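Local structure of lectin (Colocasia esculenta, 5T1X) at residues Asp6-Ser11 with Asp87-Leu92; Gln13-Asp18 with Cys56-Asn61; Thr22-Gln27 with Leu92-Phe97; Ser47-Asn52 with Lys74-Ser79. The protein probably binds mannose-type carbohydrates, as a GNA-related lectin with the beta-prism II fold of that family. All blocks are in the same frame, centred on the assembly; numbering follows the deposited sequence.

Interaction 1 of 4, residues Asp6-Ser11 with Asp87-Leu92; sequences DNLLFS and DYVLIL
Leu9 and Leu90 meet as an antiparallel hydrogen-bonded pair at the middle of the contact: Leu9 N reaches Leu90 O at 2.9 Å, and Leu90 N returns to Leu9 O in a nearly straight bond (173° at the hydrogen). Leu92 N to Asn7 O and Ser11 N to Tyr88 O extend the ladder. The tight packing lies on the face carrying Leu8, Phe10, Val89 and Ile91. With Val89 CG2 anti to the backbone N, this methyl sits over one face of the Phe10 ring, displaced toward the rim and 3.6 Å from Phe10 CE1. Leu8 lies alongside Ile91, its CD2 3.9 Å from Ile91 CG1. His88 and Pro89 of the neighbouring subunit also pack on Phe10, which places this face at the interface. The ends are looser. Tyr88 N donates to Ser11 OG at 3.0 Å in a bent bond (142°), that hydroxyl also bonds Asn61 O, and Asp87 beyond is exposed. At the other end a water accepts from Asn7 ND2 (2.9 Å) and donates to Leu92 O (2.7 Å), while Asn7 OD1 bonds Asn4 ND2 of the neighbouring subunit. Such a ladder belongs to one of the three antiparallel sheets of a beta-prism II domain.

Interaction 2 of 4, residues Gln13-Asp18 with Cys56-Asn61; sequences QVLYGD and CFLRLN
Leu15 and Leu58 form the central antiparallel hydrogen-bonded pair, and their two backbone bonds are the direct ones between these segments. Leu58 N donates to Leu15 O at 2.8 Å, nearly along the C=O axis, while the return bond from Leu15 N to Leu58 O is longer at 3.1 Å. Weaker CA-H...O contacts support the same carbonyls: Val14 CA approaches Leu58 O at 3.3 Å, and Phe57 CA approaches Leu15 O.

Water carries the pairing beyond that centre. One molecule donates to Gln13 O and accepts from Leu60 N (2.8 Å). The other accepts from Gly17 N and donates to Cys56 O (2.7 Å), at the end where Cys56 is held by its disulfide to Cys34.

Apolar contacts divide between two faces. Leu15 and Leu58 turn inward, where Leu9 and Met30 also pack on both. On the other face Arg59 CG, anti to its backbone N (chi1 -175°), comes within 4.0 Å of Val14 CG1. The extended arginine chain also brings Arg59 CD near that methyl. Tyr16 CB and Phe57 CB approach to 3.8 Å, while both rings lead away from the opposite strand. The chemistry implies an edge strand joined by two direct bonds, with solvent replacing further rungs and apolar side chains packing on the inner face.

Interaction 3 of 4, residues Thr22-Gln27 with Leu92-Phe97; sequences TAKNHQ and LRDDGF
Lys24 NZ and His26 NE2 converge on one backbone oxygen, Asp94 O. The lysine bond is 2.9 Å long, with NZ well above the carbonyl plane (48° out of it); a bend at chi3 (66°) places CE, from which NZ reaches the oxygen. The histidine bond, at 3.0 Å, is weak because it is bent to 132° at the hydrogen, although Asp94 O lies in the plane of the ring at its edge. Gly96 CA sits over the centre of the same imidazole, 3.4 Å from its centroid, in a CH-pi contact. Asn25 OD1 lies over the opposite face, offset toward the rim.

The apolar part of the contact adjoins this, with Ala23 CB 4.2 Å from Leu92 CG. Methyls also meet backbone carbonyls: Ala23 CB rests 3.4 Å from Leu92 O, and Leu92 CD2 reaches His26 O at 3.6 Å, close to Thr22 CA and Gln27 CA as well. The aliphatic portion of Lys24 crosses the Asp94 side chain at about a right angle, with Lys24 CD 3.7 Å from Asp94 CB.

A second shell sets these groups. Ala23 to His26 is a type II' turn, and Arg93 to Gly96 a type I turn closed by Gly96 N on Arg93 O. Gly96 has no side chain, and its CA lies close over the ring. In the conformer modelled here, Arg93 grips Asp95 side-on through NE and NH2 in a salt bridge. Tyr5 of the neighbouring subunit bonds Asp94 N through its hydroxyl. In the fold, the hairpin turn between strands 19-23 and 26-30 packs against the loop that leads from strand 89-92 into strand 98-107.

Interaction 4 of 4, residues Ser47-Asn52 with Lys74-Ser79; sequences SNTHGN and KTIWSS
A classic beta bulge, in which Ile76 and Trp77 both face Ile68, presents two successive side chains of edge strand 75-78 to the loop that follows strand 45-46. Ser47 CB lies over one face of the indole, 3.9 Å from the centroid of the five-membered ring and 13° off its normal, which makes a CH-pi contact. The nearest ring atom is Trp77 CD1, 3.8 Å from Ser47 CB. Ser79 N approaches the opposite face of the ring. Ile76 meets the loop with two branches. Its CG2 is 3.6 Å from Thr49 CB, where the two side chains cross obliquely, and its CD1 touches the backbone at Asn52 O at 3.6 Å. Ile76 CG2 also lies 4.0 Å from Asn52 CB. With Ile76 CG1 anti to the carbonyl carbon (chi1 -62°), CG2 is left anti to the backbone N.

The loop has polar ties of its own: Asn52 N bonds Thr49 O in a type II turn, Ser47 OG bonds Leu36 N, and Thr49 OG1 bonds Cys34 O. Asp33 and Asn35, which hold His50 ND1 and Thr49 N, match the family's mannose-binding sequence signature. The chemistry thus implies dispersion and CH-pi packing between the segments, with the loop's polar groups bonded to residues 33-36 instead.

How the interactions relate
From the N terminus, residues 6-11 reach across the sequence to 87-92, so interaction 1 closes a loop that encloses both interaction 2 and interaction 4. Next along the chain, 13-18 pairs with 56-61, and then 22-27 meets 92-97; interaction 3 therefore crosses interactions 1 and 2, and it shares Leu92 with the former. Residues 47-52 join 74-79 in interaction 4, which crosses interaction 2 and nests inside interaction 3. Spatially, interaction 1 touches interaction 2 where Leu9 packs on Leu15, and interaction 3 at Asp6 and Thr22. Interactions 2 and 4 reach opposite edges of one sheet. Interactions 1 and 2 pair strands within a sheet, while 3 and 4 join elements of different sheets.

Interaction 1 of 4, residues Asp6-Ser11 with Asp87-Leu92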
# COMPACT_ATOMS: atom_id res chain seq x y z
N ASP B 6 -7.27 -0.29 -8.05
CA ASP B 6 -8.51 -0.32 -7.26
C ASP B 6 -8.35 -0.22 -5.75
O ASP B 6 -9.17 0.45 -5.14
CB ASP B 6 -9.36 -1.54 -7.60
CG ASP B 6 -10.18 -1.41 -8.88
OD1 ASP B 6 -10.59 -0.27 -9.21
OD2 ASP B 6 -10.46 -2.45 -9.51
N ASN B 7 -7.32 -0.83 -5.15
CA ASN B 7 -7.16 -0.81 -3.69
C ASN B 7 -6.07 0.16 -3.18
O ASN B 7 -5.76 0.13 -1.99
CB ASN B 7 -6.82 -2.23 -3.20
CG ASN B 7 -5.53 -2.78 -3.76
OD1 ASN B 7 -5.06 -2.39 -4.85
ND2 ASN B 7 -4.91 -3.72 -3.05
N LEU B 8 -5.50 1.01 -4.07
CA LEU B 8 -4.43 1.93 -3.67
C LEU B 8 -4.71 3.37 -4.02
O LEU B 8 -5.36 3.65 -5.02
CB LEU B 8 -3.11 1.55 -4.39
CG LEU B 8 -2.68 0.08 -4.42
CD1 LEU B 8 -1.49 -0.09 -5.35
CD2 LEU B 8 -2.34 -0.45 -3.03
N LEU B 9 -4.12 4.28 -3.24
CA LEU B 9 -4.13 5.71 -3.51
C LEU B 9 -2.74 6.24 -3.17
O LEU B 9 -2.38 6.31 -2.00
CB LEU B 9 -5.24 6.46 -2.75
CG LEU B 9 -5.54 7.87 -3.29
CD1 LEU B 9 -6.32 7.80 -4.59
CD2 LEU B 9 -6.31 8.69 -2.28
N PHE B 10 -1.93 6.54 -4.20
CA PHE B 10 -0.59 7.05 -4.00
C PHE B 10 -0.64 8.56 -3.80
O PHE B 10 -1.61 9.20 -4.23
CB PHE B 10 0.32 6.71 -5.19
CG PHE B 10 0.60 5.24 -5.35
CD1 PHE B 10 1.60 4.62 -4.60
CD2 PHE B 10 -0.15 4.46 -6.23
CE1 PHE B 10 1.85 3.25 -4.74
CE2 PHE B 10 0.10 3.09 -6.36
CZ PHE B 10 1.10 2.50 -5.61
N SER B 11 0.40 9.12 -3.15
CA SER B 11 0.54 10.57 -2.99
C SER B 11 0.30 11.28 -4.32
O SER B 11 0.88 10.88 -5.34
CB SER B 11 1.95 10.91 -2.49
OG SER B 11 2.16 10.44 -1.17
N ASP B 87 7.36 9.65 -0.82
CA ASP B 87 6.19 9.03 -1.44
C ASP B 87 5.42 8.17 -0.43
O ASP B 87 6.04 7.39 0.29
CB ASP B 87 6.61 8.20 -2.65
CG ASP B 87 7.28 9.05 -3.71
OD1 ASP B 87 6.95 10.26 -3.80
OD2 ASP B 87 8.17 8.52 -4.42
N TYR B 88 4.09 8.31 -0.40
CA TYR B 88 3.18 7.59 0.51
C TYR B 88 2.13 6.82 -0.27
O TYR B 88 1.88 7.11 -1.44
CB TYR B 88 2.50 8.57 1.49
CG TYR B 88 3.46 9.10 2.54
CD1 TYR B 88 3.47 8.59 3.83
CD2 TYR B 88 4.43 10.05 2.21
CE1 TYR B 88 4.38 9.04 4.79
CE2 TYR B 88 5.37 10.49 3.15
CZ TYR B 88 5.33 9.99 4.44
OH TYR B 88 6.26 10.40 5.37
N VAL B 89 1.50 5.83 0.38
CA VAL B 89 0.43 5.07 -0.24
C VAL B 89 -0.65 4.80 0.81
O VAL B 89 -0.33 4.48 1.95
CB VAL B 89 0.92 3.76 -0.93
CG1 VAL B 89 1.50 2.77 0.08
CG2 VAL B 89 -0.18 3.11 -1.77
N LEU B 90 -1.91 4.97 0.42
CA LEU B 90 -3.06 4.60 1.23
C LEU B 90 -3.54 3.29 0.66
O LEU B 90 -3.81 3.22 -0.55
CB LEU B 90 -4.16 5.69 1.14
CG LEU B 90 -5.55 5.32 1.70
CD1 LEU B 90 -5.55 5.24 3.21
CD2 LEU B 90 -6.59 6.34 1.24
N ILE B 91 -3.60 2.23 1.49
CA ILE B 91 -4.06 0.93 1.03
C ILE B 91 -5.37 0.58 1.70
O ILE B 91 -5.44 0.56 2.93
CB ILE B 91 -3.01 -0.20 1.29
CG1 ILE B 91 -1.59 0.17 0.74
CG2 ILE B 91 -3.51 -1.55 0.70
CD1 ILE B 91 -0.50 -0.85 1.08
N LEU B 92 -6.39 0.24 0.90
CA LEU B 92 -7.61 -0.35 1.43
C LEU B 92 -7.30 -1.82 1.45
O LEU B 92 -7.29 -2.47 0.39
CB LEU B 92 -8.87 0.00 0.61
CG LEU B 92 -10.18 -0.65 1.12
CD1 LEU B 92 -10.56 -0.17 2.52
CD2 LEU B 92 -11.32 -0.44 0.13
O HOH W 1 -6.40 -4.72 -0.82

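Interaction 2 of 4, residues Gln13-Asp18 with Cys56-Asn61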
# COMPACT_ATOMS: atom_id res chain seq x y z
N GLN B 13 -2.56 11.36 -6.05
CA GLN B 13 -3.81 10.95 -6.71
C GLN B 13 -5.00 11.61 -6.01
O GLN B 13 -4.93 11.94 -4.83
CB GLN B 13 -3.96 9.42 -6.73
CG GLN B 13 -2.89 8.74 -7.57
CD GLN B 13 -3.17 7.27 -7.75
OE1 GLN B 13 -3.10 6.47 -6.82
NE2 GLN B 13 -3.46 6.89 -8.99
N VAL B 14 -6.08 11.86 -6.75
CA VAL B 14 -7.26 12.47 -6.14
C VAL B 14 -8.50 11.61 -6.39
O VAL B 14 -8.63 11.01 -7.47
CB VAL B 14 -7.52 13.94 -6.60
CG1 VAL B 14 -6.28 14.82 -6.40
CG2 VAL B 14 -8.03 14.02 -8.02
N LEU B 15 -9.40 11.56 -5.40
CA LEU B 15 -10.71 10.91 -5.49
C LEU B 15 -11.77 11.97 -5.19
O LEU B 15 -11.60 12.79 -4.29
CB LEU B 15 -10.87 9.72 -4.52
CG LEU B 15 -10.01 8.47 -4.73
CD1 LEU B 15 -10.34 7.43 -3.66
CD2 LEU B 15 -10.18 7.88 -6.11
N TYR B 16 -12.88 11.95 -5.93
CA TYR B 16 -13.98 12.91 -5.75
C TYR B 16 -15.21 12.35 -6.43
O TYR B 16 -15.09 11.39 -7.21
CB TYR B 16 -13.62 14.30 -6.35
CG TYR B 16 -13.36 14.27 -7.84
CD1 TYR B 16 -14.38 14.52 -8.75
CD2 TYR B 16 -12.10 13.95 -8.35
CE1 TYR B 16 -14.16 14.45 -10.13
CE2 TYR B 16 -11.87 13.86 -9.72
CZ TYR B 16 -12.90 14.12 -10.60
OH TYR B 16 -12.69 14.04 -11.96
N GLY B 17 -16.36 12.96 -6.19
CA GLY B 17 -17.61 12.62 -6.88
C GLY B 17 -17.95 11.14 -6.90
O GLY B 17 -18.29 10.59 -7.95
N ASP B 18 -17.84 10.50 -5.73
CA ASP B 18 -18.16 9.09 -5.46
C ASP B 18 -17.08 8.13 -6.03
O ASP B 18 -17.31 6.92 -6.10
CB ASP B 18 -19.59 8.71 -5.92
CG ASP B 18 -20.64 9.71 -5.44
OD1 ASP B 18 -20.71 9.96 -4.21
OD2 ASP B 18 -21.33 10.30 -6.29
N CYS B 56 -16.06 18.44 -3.03
CA CYS B 56 -14.90 18.06 -2.23
C CYS B 56 -14.09 16.98 -2.92
O CYS B 56 -14.64 16.19 -3.68
CB CYS B 56 -15.33 17.61 -0.84
SG CYS B 56 -16.33 18.84 0.05
N PHE B 57 -12.80 16.92 -2.60
CA PHE B 57 -11.93 15.88 -3.11
C PHE B 57 -11.01 15.43 -2.00
O PHE B 57 -10.73 16.19 -1.08
CB PHE B 57 -11.14 16.38 -4.33
CG PHE B 57 -10.18 17.51 -4.07
CD1 PHE B 57 -8.84 17.26 -3.76
CD2 PHE B 57 -10.59 18.83 -4.17
CE1 PHE B 57 -7.95 18.30 -3.53
CE2 PHE B 57 -9.69 19.88 -3.95
CZ PHE B 57 -8.38 19.61 -3.64
N LEU B 58 -10.49 14.22 -2.15
CA LEU B 58 -9.55 13.59 -1.24
C LEU B 58 -8.18 13.52 -1.89
O LEU B 58 -8.07 13.11 -3.04
CB LEU B 58 -10.05 12.16 -0.92
CG LEU B 58 -9.20 11.36 0.05
CD1 LEU B 58 -9.50 11.77 1.49
CD2 LEU B 58 -9.47 9.87 -0.10
N ARG B 59 -7.13 13.87 -1.15
CA ARG B 59 -5.78 13.78 -1.70
C ARG B 59 -4.78 13.46 -0.61
O ARG B 59 -4.80 14.10 0.43
CB ARG B 59 -5.39 15.09 -2.41
CG ARG B 59 -4.03 15.05 -3.12
CD ARG B 59 -3.68 16.42 -3.69
NE ARG B 59 -2.37 16.45 -4.33
CZ ARG B 59 -1.22 16.71 -3.71
NH1 ARG B 59 -1.20 16.95 -2.40
NH2 ARG B 59 -0.08 16.75 -4.39
N LEU B 60 -3.91 12.47 -0.86
CA LEU B 60 -2.83 12.12 0.04
C LEU B 60 -1.61 12.93 -0.40
O LEU B 60 -1.26 12.90 -1.59
CB LEU B 60 -2.56 10.61 -0.03
CG LEU B 60 -1.38 10.06 0.77
CD1 LEU B 60 -1.52 10.33 2.29
CD2 LEU B 60 -1.20 8.59 0.48
N ASN B 61 -0.95 13.65 0.53
CA ASN B 61 0.20 14.45 0.12
C ASN B 61 1.53 13.67 0.26
O ASN B 61 1.52 12.46 0.53
CB ASN B 61 0.24 15.80 0.85
CG ASN B 61 0.61 15.76 2.31
OD1 ASN B 61 1.08 14.75 2.85
ND2 ASN B 61 0.44 16.89 2.98
O HOH W 2 -3.59 10.72 -3.04
O HOH W 3 -16.87 14.64 -3.83

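Interaction 3 of 4, residues Thr22-Gln27 with Leu92-Phe97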
# COMPACT_ATOMS: atom_id res chain seq x y z
N THR B 22 -11.57 -0.03 -3.77
CA THR B 22 -12.33 -1.27 -3.55
C THR B 22 -11.35 -2.40 -3.29
O THR B 22 -10.28 -2.45 -3.89
CB THR B 22 -13.25 -1.61 -4.74
OG1 THR B 22 -12.47 -1.74 -5.93
CG2 THR B 22 -14.34 -0.56 -4.97
N ALA B 23 -11.72 -3.30 -2.36
CA ALA B 23 -10.94 -4.51 -2.04
C ALA B 23 -11.90 -5.53 -1.47
O ALA B 23 -12.52 -5.26 -0.44
CB ALA B 23 -9.82 -4.21 -1.05
N LYS B 24 -12.06 -6.68 -2.16
CA LYS B 24 -13.01 -7.71 -1.74
C LYS B 24 -14.40 -7.04 -1.64
O LYS B 24 -14.80 -6.39 -2.62
CB LYS B 24 -12.56 -8.41 -0.44
CG LYS B 24 -11.32 -9.30 -0.64
CD LYS B 24 -10.56 -9.61 0.66
CE LYS B 24 -11.34 -10.47 1.63
NZ LYS B 24 -10.65 -10.57 2.94
N ASN B 25 -15.07 -7.11 -0.48
CA ASN B 25 -16.37 -6.48 -0.24
C ASN B 25 -16.23 -5.07 0.39
O ASN B 25 -17.24 -4.41 0.64
CB ASN B 25 -17.27 -7.38 0.62
CG ASN B 25 -16.64 -8.07 1.83
OD1 ASN B 25 -15.45 -7.92 2.15
ND2 ASN B 25 -17.45 -8.88 2.50
N HIS B 26 -14.99 -4.61 0.65
CA HIS B 26 -14.74 -3.29 1.26
C HIS B 26 -14.66 -2.18 0.21
O HIS B 26 -14.17 -2.41 -0.89
CB HIS B 26 -13.43 -3.28 2.07
CG HIS B 26 -13.21 -4.49 2.92
ND1 HIS B 26 -14.07 -4.81 3.96
CD2 HIS B 26 -12.22 -5.41 2.87
CE1 HIS B 26 -13.60 -5.92 4.50
NE2 HIS B 26 -12.48 -6.32 3.88
N GLN B 27 -15.11 -0.97 0.58
CA GLN B 27 -15.01 0.22 -0.27
C GLN B 27 -14.64 1.43 0.57
O GLN B 27 -15.08 1.53 1.71
CB GLN B 27 -16.34 0.53 -1.00
CG GLN B 27 -16.92 -0.58 -1.84
CD GLN B 27 -18.26 -0.16 -2.38
OE1 GLN B 27 -18.35 0.62 -3.33
NE2 GLN B 27 -19.33 -0.61 -1.75
N LEU B 92 -6.39 0.24 0.90
CA LEU B 92 -7.61 -0.35 1.43
C LEU B 92 -7.30 -1.82 1.45
O LEU B 92 -7.29 -2.47 0.39
CB LEU B 92 -8.87 0.00 0.61
CG LEU B 92 -10.18 -0.65 1.12
CD1 LEU B 92 -10.56 -0.17 2.52
CD2 LEU B 92 -11.32 -0.44 0.13
N ARG B 93 -6.88 -2.32 2.61
CA ARG B 93 -6.40 -3.69 2.75
C ARG B 93 -7.49 -4.73 2.60
O ARG B 93 -8.67 -4.45 2.82
CB ARG B 93 -5.72 -3.85 4.11
CG ARG B 93 -4.48 -2.96 4.15
CD ARG B 93 -3.64 -2.99 5.40
NE ARG B 93 -4.11 -3.68 6.50
CZ ARG B 93 -3.52 -3.81 7.73
NH1 ARG B 93 -2.37 -3.21 7.99
NH2 ARG B 93 -4.10 -4.53 8.67
N ASP B 94 -7.09 -5.97 2.29
CA ASP B 94 -8.01 -7.08 2.18
C ASP B 94 -8.77 -7.32 3.49
O ASP B 94 -9.89 -7.83 3.46
CB ASP B 94 -7.25 -8.36 1.80
CG ASP B 94 -6.67 -8.40 0.41
OD1 ASP B 94 -6.95 -7.48 -0.39
OD2 ASP B 94 -5.94 -9.36 0.11
N ASP B 95 -8.16 -6.95 4.64
CA ASP B 95 -8.78 -7.15 5.96
C ASP B 95 -9.69 -5.97 6.38
O ASP B 95 -10.18 -5.97 7.50
CB ASP B 95 -7.72 -7.47 7.04
CG ASP B 95 -6.66 -6.41 7.28
OD1 ASP B 95 -6.77 -5.31 6.69
OD2 ASP B 95 -5.77 -6.64 8.13
N GLY B 96 -9.94 -5.01 5.49
CA GLY B 96 -10.86 -3.91 5.75
C GLY B 96 -10.28 -2.63 6.31
O GLY B 96 -10.92 -1.58 6.24
N PHE B 97 -9.08 -2.70 6.90
CA PHE B 97 -8.40 -1.51 7.41
C PHE B 97 -7.93 -0.65 6.24
O PHE B 97 -7.55 -1.19 5.21
CB PHE B 97 -7.17 -1.91 8.24
CG PHE B 97 -7.46 -2.58 9.56
CD1 PHE B 97 -7.69 -1.83 10.71
CD2 PHE B 97 -7.49 -3.96 9.66
CE1 PHE B 97 -7.95 -2.45 11.93
CE2 PHE B 97 -7.75 -4.58 10.89
CZ PHE B 97 -7.97 -3.82 12.01

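Interaction 4 of 4, residues Ser47-Asn52 with Lys74-Ser79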
# COMPACT_ATOMS: atom_id res chain seq x y z
N SER B 47 -15.86 10.12 7.86
CA SER B 47 -15.21 11.35 8.30
C SER B 47 -16.22 12.25 9.04
O SER B 47 -15.80 13.15 9.77
CB SER B 47 -14.60 12.08 7.11
OG SER B 47 -15.61 12.35 6.15
N ASN B 48 -17.54 12.00 8.85
CA ASN B 48 -18.66 12.75 9.46
C ASN B 48 -18.65 14.21 8.97
O ASN B 48 -18.72 15.15 9.76
CB ASN B 48 -18.60 12.68 11.02
CG ASN B 48 -19.78 13.30 11.71
OD1 ASN B 48 -20.90 13.31 11.20
ND2 ASN B 48 -19.53 13.91 12.87
N THR B 49 -18.53 14.38 7.64
CA THR B 49 -18.44 15.71 7.06
C THR B 49 -19.51 15.92 5.97
O THR B 49 -19.34 16.78 5.10
CB THR B 49 -17.00 15.96 6.57
OG1 THR B 49 -16.60 14.91 5.69
CG2 THR B 49 -16.00 16.06 7.73
N HIS B 50 -20.63 15.20 6.06
CA HIS B 50 -21.77 15.37 5.15
C HIS B 50 -22.20 16.85 5.12
O HIS B 50 -22.43 17.45 6.18
CB HIS B 50 -22.95 14.48 5.60
CG HIS B 50 -24.26 14.82 4.94
ND1 HIS B 50 -24.62 14.25 3.73
CD2 HIS B 50 -25.27 15.62 5.36
CE1 HIS B 50 -25.81 14.74 3.44
NE2 HIS B 50 -26.25 15.57 4.39
N GLY B 51 -22.28 17.40 3.91
CA GLY B 51 -22.71 18.77 3.65
C GLY B 51 -21.80 19.89 4.11
O GLY B 51 -22.19 21.07 4.04
N ASN B 52 -20.56 19.56 4.55
CA ASN B 52 -19.61 20.53 5.10
C ASN B 52 -18.95 21.41 4.04
O ASN B 52 -18.37 22.45 4.38
CB ASN B 52 -18.56 19.84 5.95
CG ASN B 52 -19.08 19.45 7.33
OD1 ASN B 52 -20.28 19.46 7.59
ND2 ASN B 52 -18.18 19.15 8.24
N LYS B 74 -10.63 24.72 1.06
CA LYS B 74 -10.81 24.85 2.50
C LYS B 74 -10.73 23.43 3.08
O LYS B 74 -11.37 22.52 2.54
CB LYS B 74 -12.14 25.54 2.85
CG LYS B 74 -12.40 25.65 4.35
CD LYS B 74 -13.82 26.11 4.66
CE LYS B 74 -14.31 25.61 6.00
NZ LYS B 74 -13.63 26.28 7.14
N THR B 75 -9.93 23.22 4.14
CA THR B 75 -9.81 21.89 4.74
C THR B 75 -11.13 21.50 5.42
O THR B 75 -11.65 22.24 6.27
CB THR B 75 -8.63 21.82 5.73
OG1 THR B 75 -7.43 22.13 5.02
CG2 THR B 75 -8.48 20.43 6.38
N ILE B 76 -11.67 20.34 5.03
CA ILE B 76 -12.90 19.78 5.59
C ILE B 76 -12.55 18.71 6.63
O ILE B 76 -13.25 18.56 7.64
CB ILE B 76 -13.77 19.22 4.43
CG1 ILE B 76 -14.19 20.33 3.43
CG2 ILE B 76 -14.96 18.42 4.94
CD1 ILE B 76 -14.83 21.64 4.05
N TRP B 77 -11.48 17.94 6.37
CA TRP B 77 -11.04 16.85 7.24
C TRP B 77 -9.58 16.55 6.95
O TRP B 77 -9.13 16.71 5.81
CB TRP B 77 -11.90 15.58 6.99
CG TRP B 77 -11.52 14.38 7.82
CD1 TRP B 77 -12.03 14.02 9.04
CD2 TRP B 77 -10.61 13.34 7.45
NE1 TRP B 77 -11.45 12.85 9.47
CE2 TRP B 77 -10.58 12.41 8.51
CE3 TRP B 77 -9.78 13.13 6.33
CZ2 TRP B 77 -9.76 11.27 8.48
CZ3 TRP B 77 -8.97 12.00 6.30
CH2 TRP B 77 -8.97 11.08 7.36
N SER B 78 -8.85 16.11 7.97
CA SER B 78 -7.48 15.66 7.81
C SER B 78 -7.23 14.47 8.70
O SER B 78 -7.77 14.39 9.82
CB SER B 78 -6.49 16.76 8.16
OG SER B 78 -5.18 16.21 8.11
N SER B 79 -6.35 13.56 8.24
CA SER B 79 -5.90 12.41 9.04
C SER B 79 -5.02 12.89 10.19
O SER B 79 -4.82 12.17 11.17
CB SER B 79 -5.12 11.43 8.17
OG SER B 79 -3.99 12.06 7.58